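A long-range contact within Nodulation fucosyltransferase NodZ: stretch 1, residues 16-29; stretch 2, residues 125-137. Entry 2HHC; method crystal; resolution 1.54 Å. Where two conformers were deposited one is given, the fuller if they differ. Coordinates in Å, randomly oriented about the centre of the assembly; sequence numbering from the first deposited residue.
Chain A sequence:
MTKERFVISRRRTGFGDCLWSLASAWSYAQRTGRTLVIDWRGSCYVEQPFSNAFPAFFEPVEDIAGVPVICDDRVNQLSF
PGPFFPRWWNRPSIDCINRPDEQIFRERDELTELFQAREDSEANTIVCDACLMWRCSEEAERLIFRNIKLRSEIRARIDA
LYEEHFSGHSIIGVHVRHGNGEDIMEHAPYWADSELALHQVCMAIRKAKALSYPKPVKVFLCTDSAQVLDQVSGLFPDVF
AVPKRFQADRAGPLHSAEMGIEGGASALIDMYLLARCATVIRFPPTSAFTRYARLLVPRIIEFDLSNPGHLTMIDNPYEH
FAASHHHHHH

Stretch 1 (16-29) GDCLWSLASAWSYA
Stretch 2 125-137: TIVCDACLMWRCS

Residues 16-29 form an unbroken α-helix, phi/psi near -62/-43, that continues beyond both ends of the stretch. Residues 125-128 run as a β-strand; after C128 the strand ends, and D129 (-139/52) is followed by the still extended A130 (-154/174) and C131 (-75/124), then a type II turn from L132 to R135, closed by R135 N to L132 O at 3.1 Å. M133 (-55/138) and W134 (74/7) occupy its corners. The register is set by CA pairs: S21 to L132 at 4.4 Å, S24 to C136 at 4.9 Å, A25 to C128 at 7.0 Å. Stretch 2 first runs against the helix (I126 by Y28, C128 by A25, C131 by D17), then turns back along it (L132 by S21, C136 by S24). Together the stretches bury 682 Å².

D17 (chi1 t, chi2 -7°) leaves the helix sideways, yet its end comes nearer the turn, with D17 CG 3.8 Å from M133 SD and D17 OD1 3.6 Å from C131 SG. C18 points away and L19 lies out of reach.

W20 (chi1 t, chi2 -22°) points toward the turn, a broad surface for packing. M133 CA sits 3.8 Å from the centroid of the W20 five-membered ring, almost on the ring normal, a CH-pi contact. The M133 side chain (m, t, p) places CG 3.7 Å from W20 CE3. The edge of W20 meets the face of W134 (chi1 m, chi2 101°), planes inclined at 57°, W20 CH2 3.5 Å from W134 CE2. W20 NE1 and W134 N are 3.1 Å apart, but both are donors and do not bond; W20 NE1 instead donates to water 1 (2.9 Å), which donates to C136 O at 2.7 Å.

S21 (m) is small enough for close approach, and L132 N donates to S21 OG (3.0 Å, 166°). L22 faces away. The small methyl of A23 points toward stretch 2, its CB 3.8 Å from C136 SG (chi1 p), a sulfur also at the edge of the W20 ring, 3.9 Å from W20 CD1.

S24 (m) donates from OG to L132 O (2.8 Å), so two serines clamp a single residue. L132 (m, t) points toward the helix, its CB 3.7 Å from S24 CB. Water 2 donates to S24 O and R135 O, 2.8 Å from each.

A25 CB lies 4.3 Å from C128 SG (chi1 m), a small apolar contact to the strand's end. Water 3 lies 2.9 Å from both S27 OG (chi1 t) and S137 N. Y28 (chi1 t, chi2 70°) extends toward the strand, bringing CE2 3.9 Å from I126 CG1 (I126 m, m).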

# COMPACT_ATOMS: atom_id res chain seq x y z
N GLY A 16 0.98 0.02 -1.37
CA GLY A 16 0.09 -0.75 -0.47
C GLY A 16 0.86 -1.39 0.66
O GLY A 16 0.47 -1.31 1.82
N ASP A 17 1.95 -2.02 0.30
CA ASP A 17 2.84 -2.66 1.29
C ASP A 17 3.45 -1.61 2.19
O ASP A 17 3.49 -1.73 3.40
CB ASP A 17 3.85 -3.49 0.49
CG ASP A 17 4.84 -4.28 1.32
OD1 ASP A 17 4.92 -4.17 2.58
OD2 ASP A 17 5.63 -4.98 0.65
N CYS A 18 3.99 -0.56 1.59
CA CYS A 18 4.60 0.50 2.40
C CYS A 18 3.63 1.04 3.45
O CYS A 18 4.00 1.23 4.60
CB CYS A 18 5.08 1.65 1.52
SG CYS A 18 6.45 1.30 0.40
N LEU A 19 2.39 1.36 3.04
CA LEU A 19 1.43 1.98 3.92
C LEU A 19 0.85 1.01 4.97
O LEU A 19 0.57 1.41 6.09
CB LEU A 19 0.29 2.61 3.11
CG LEU A 19 0.77 3.83 2.31
CD1 LEU A 19 -0.29 4.29 1.31
CD2 LEU A 19 1.23 4.94 3.24
N TRP A 20 0.71 -0.28 4.62
CA TRP A 20 0.26 -1.29 5.61
C TRP A 20 1.40 -1.50 6.63
O TRP A 20 1.20 -1.53 7.83
CB TRP A 20 -0.05 -2.57 4.87
CG TRP A 20 -0.91 -3.57 5.61
CD1 TRP A 20 -1.11 -3.69 6.98
CD2 TRP A 20 -1.70 -4.57 5.01
NE1 TRP A 20 -1.98 -4.71 7.23
CE2 TRP A 20 -2.37 -5.28 6.04
CE3 TRP A 20 -1.91 -4.95 3.69
CZ2 TRP A 20 -3.20 -6.35 5.76
CZ3 TRP A 20 -2.71 -6.01 3.41
CH2 TRP A 20 -3.34 -6.73 4.45
N SER A 21 2.64 -1.66 6.12
CA SER A 21 3.80 -1.80 7.00
C SER A 21 4.01 -0.60 7.90
O SER A 21 4.36 -0.73 9.06
CB SER A 21 5.05 -2.10 6.15
OG SER A 21 4.98 -3.34 5.46
N LEU A 22 3.69 0.57 7.36
CA LEU A 22 3.72 1.82 8.17
C LEU A 22 2.74 1.75 9.32
O LEU A 22 3.05 2.12 10.45
CB LEU A 22 3.40 3.04 7.32
CG LEU A 22 3.43 4.41 8.00
CD1 LEU A 22 4.80 4.63 8.61
CD2 LEU A 22 3.10 5.43 7.00
N ALA A 23 1.51 1.29 9.05
CA ALA A 23 0.48 1.15 10.10
C ALA A 23 1.00 0.25 11.25
O ALA A 23 0.79 0.51 12.42
CB ALA A 23 -0.78 0.62 9.51
N SER A 24 1.71 -0.81 10.89
CA SER A 24 2.28 -1.70 11.92
C SER A 24 3.33 -1.01 12.79
O SER A 24 3.31 -1.17 14.03
CB SER A 24 2.81 -2.96 11.27
OG SER A 24 1.76 -3.67 10.65
N ALA A 25 4.23 -0.31 12.13
CA ALA A 25 5.27 0.46 12.86
C ALA A 25 4.59 1.53 13.75
O ALA A 25 4.96 1.67 14.94
CB ALA A 25 6.18 1.12 11.89
N TRP A 26 3.60 2.22 13.22
CA TRP A 26 2.87 3.27 13.94
C TRP A 26 2.26 2.67 15.22
O TRP A 26 2.29 3.25 16.30
CB TRP A 26 1.78 3.91 13.02
CG TRP A 26 0.95 4.88 13.83
CD1 TRP A 26 1.21 6.19 14.08
CD2 TRP A 26 -0.22 4.55 14.58
NE1 TRP A 26 0.25 6.70 14.90
CE2 TRP A 26 -0.61 5.70 15.28
CE3 TRP A 26 -0.97 3.36 14.73
CZ2 TRP A 26 -1.74 5.72 16.10
CZ3 TRP A 26 -2.06 3.36 15.55
CH2 TRP A 26 -2.43 4.52 16.24
N SER A 27 1.65 1.50 15.10
CA SER A 27 0.94 0.90 16.19
C SER A 27 1.92 0.59 17.33
O SER A 27 1.62 0.81 18.49
CB SER A 27 0.23 -0.36 15.71
OG SER A 27 -0.38 -1.01 16.79
N TYR A 28 3.10 0.08 17.00
CA TYR A 28 4.09 -0.21 18.04
C TYR A 28 4.64 1.08 18.67
O TYR A 28 4.80 1.14 19.90
CB TYR A 28 5.23 -1.08 17.53
CG TYR A 28 6.04 -1.68 18.63
CD1 TYR A 28 5.52 -2.68 19.43
CD2 TYR A 28 7.35 -1.25 18.89
CE1 TYR A 28 6.23 -3.23 20.46
CE2 TYR A 28 8.09 -1.81 19.94
CZ TYR A 28 7.52 -2.81 20.71
OH TYR A 28 8.20 -3.42 21.76
N ALA A 29 4.85 2.10 17.85
CA ALA A 29 5.28 3.42 18.37
C ALA A 29 4.24 3.99 19.34
O ALA A 29 4.57 4.55 20.39
CB ALA A 29 5.51 4.37 17.24
N THR A 125 15.95 2.06 19.53
CA THR A 125 15.42 2.20 18.16
C THR A 125 15.03 0.84 17.63
O THR A 125 15.86 -0.08 17.60
CB THR A 125 16.46 2.87 17.25
OG1 THR A 125 16.72 4.21 17.70
CG2 THR A 125 15.98 2.97 15.78
N ILE A 126 13.76 0.70 17.22
CA ILE A 126 13.26 -0.49 16.52
C ILE A 126 13.39 -0.21 15.04
O ILE A 126 12.80 0.77 14.56
CB ILE A 126 11.79 -0.77 16.86
CG1 ILE A 126 11.55 -0.76 18.39
CG2 ILE A 126 11.32 -2.06 16.23
CD1 ILE A 126 12.37 -1.61 19.21
N VAL A 127 14.09 -1.06 14.30
CA VAL A 127 14.22 -0.82 12.86
C VAL A 127 13.34 -1.83 12.16
O VAL A 127 13.58 -3.05 12.24
CB VAL A 127 15.68 -0.98 12.35
CG1 VAL A 127 15.73 -0.63 10.82
CG2 VAL A 127 16.60 -0.14 13.17
N CYS A 128 12.29 -1.36 11.49
CA CYS A 128 11.38 -2.19 10.75
C CYS A 128 11.74 -2.17 9.26
O CYS A 128 11.52 -1.17 8.62
CB CYS A 128 9.92 -1.71 10.91
SG CYS A 128 9.31 -1.73 12.61
N ASP A 129 12.34 -3.25 8.78
CA ASP A 129 12.84 -3.30 7.40
C ASP A 129 12.52 -4.68 6.77
O ASP A 129 13.35 -5.39 6.23
CB ASP A 129 14.35 -2.96 7.37
CG ASP A 129 14.85 -2.54 6.04
OD1 ASP A 129 14.13 -2.52 4.99
OD2 ASP A 129 16.06 -2.16 6.02
N ALA A 130 11.24 -5.02 6.88
CA ALA A 130 10.63 -6.20 6.36
C ALA A 130 9.15 -5.92 6.12
O ALA A 130 8.63 -4.88 6.52
CB ALA A 130 10.78 -7.35 7.32
N CYS A 131 8.46 -6.86 5.52
CA CYS A 131 7.05 -6.71 5.27
C CYS A 131 6.28 -6.90 6.56
O CYS A 131 6.39 -7.93 7.20
CB CYS A 131 6.58 -7.73 4.27
SG CYS A 131 4.86 -7.54 3.80
N LEU A 132 5.48 -5.90 6.92
CA LEU A 132 4.67 -5.95 8.13
C LEU A 132 3.17 -5.91 7.80
O LEU A 132 2.34 -5.57 8.66
CB LEU A 132 5.09 -4.87 9.14
CG LEU A 132 6.50 -5.06 9.72
CD1 LEU A 132 6.79 -3.98 10.70
CD2 LEU A 132 6.66 -6.42 10.43
N MET A 133 2.83 -6.32 6.59
CA MET A 133 1.45 -6.58 6.26
C MET A 133 0.90 -7.58 7.23
O MET A 133 1.56 -8.53 7.56
CB MET A 133 1.29 -7.07 4.79
CG MET A 133 1.60 -5.99 3.81
SD MET A 133 1.86 -6.58 2.11
CE MET A 133 0.44 -7.53 1.80
N TRP A 134 -0.33 -7.33 7.68
CA TRP A 134 -1.11 -8.17 8.62
C TRP A 134 -0.60 -8.10 10.07
O TRP A 134 -1.08 -8.87 10.92
CB TRP A 134 -1.17 -9.64 8.20
CG TRP A 134 -1.66 -9.88 6.82
CD1 TRP A 134 -0.91 -10.15 5.74
CD2 TRP A 134 -3.01 -9.83 6.39
NE1 TRP A 134 -1.71 -10.28 4.64
CE2 TRP A 134 -3.00 -10.12 5.00
CE3 TRP A 134 -4.22 -9.61 7.02
CZ2 TRP A 134 -4.18 -10.19 4.24
CZ3 TRP A 134 -5.41 -9.66 6.26
CH2 TRP A 134 -5.36 -9.94 4.88
N ARG A 135 0.34 -7.22 10.37
CA ARG A 135 0.92 -7.21 11.74
C ARG A 135 0.42 -6.00 12.54
O ARG A 135 1.14 -5.37 13.34
CB ARG A 135 2.46 -7.24 11.66
CG ARG A 135 3.04 -8.43 10.88
CD ARG A 135 2.58 -9.72 11.34
NE ARG A 135 3.39 -10.87 10.88
CZ ARG A 135 3.22 -11.54 9.73
NH1 ARG A 135 2.30 -11.22 8.84
NH2 ARG A 135 3.99 -12.60 9.48
N CYS A 136 -0.84 -5.68 12.31
CA CYS A 136 -1.53 -4.62 13.03
C CYS A 136 -3.03 -4.75 12.82
O CYS A 136 -3.51 -5.58 12.05
CB CYS A 136 -1.10 -3.26 12.53
SG CYS A 136 -1.55 -2.90 10.81
N SER A 137 -3.79 -3.96 13.57
CA SER A 137 -5.19 -3.94 13.40
C SER A 137 -5.64 -3.20 12.16
O SER A 137 -4.93 -2.34 11.63
CB SER A 137 -5.91 -3.29 14.57
OG SER A 137 -5.51 -1.91 14.59
O HOH W 1 -3.80 -5.58 9.34
O HOH W 2 1.87 -3.34 15.18
O HOH W 3 -2.62 -2.53 15.75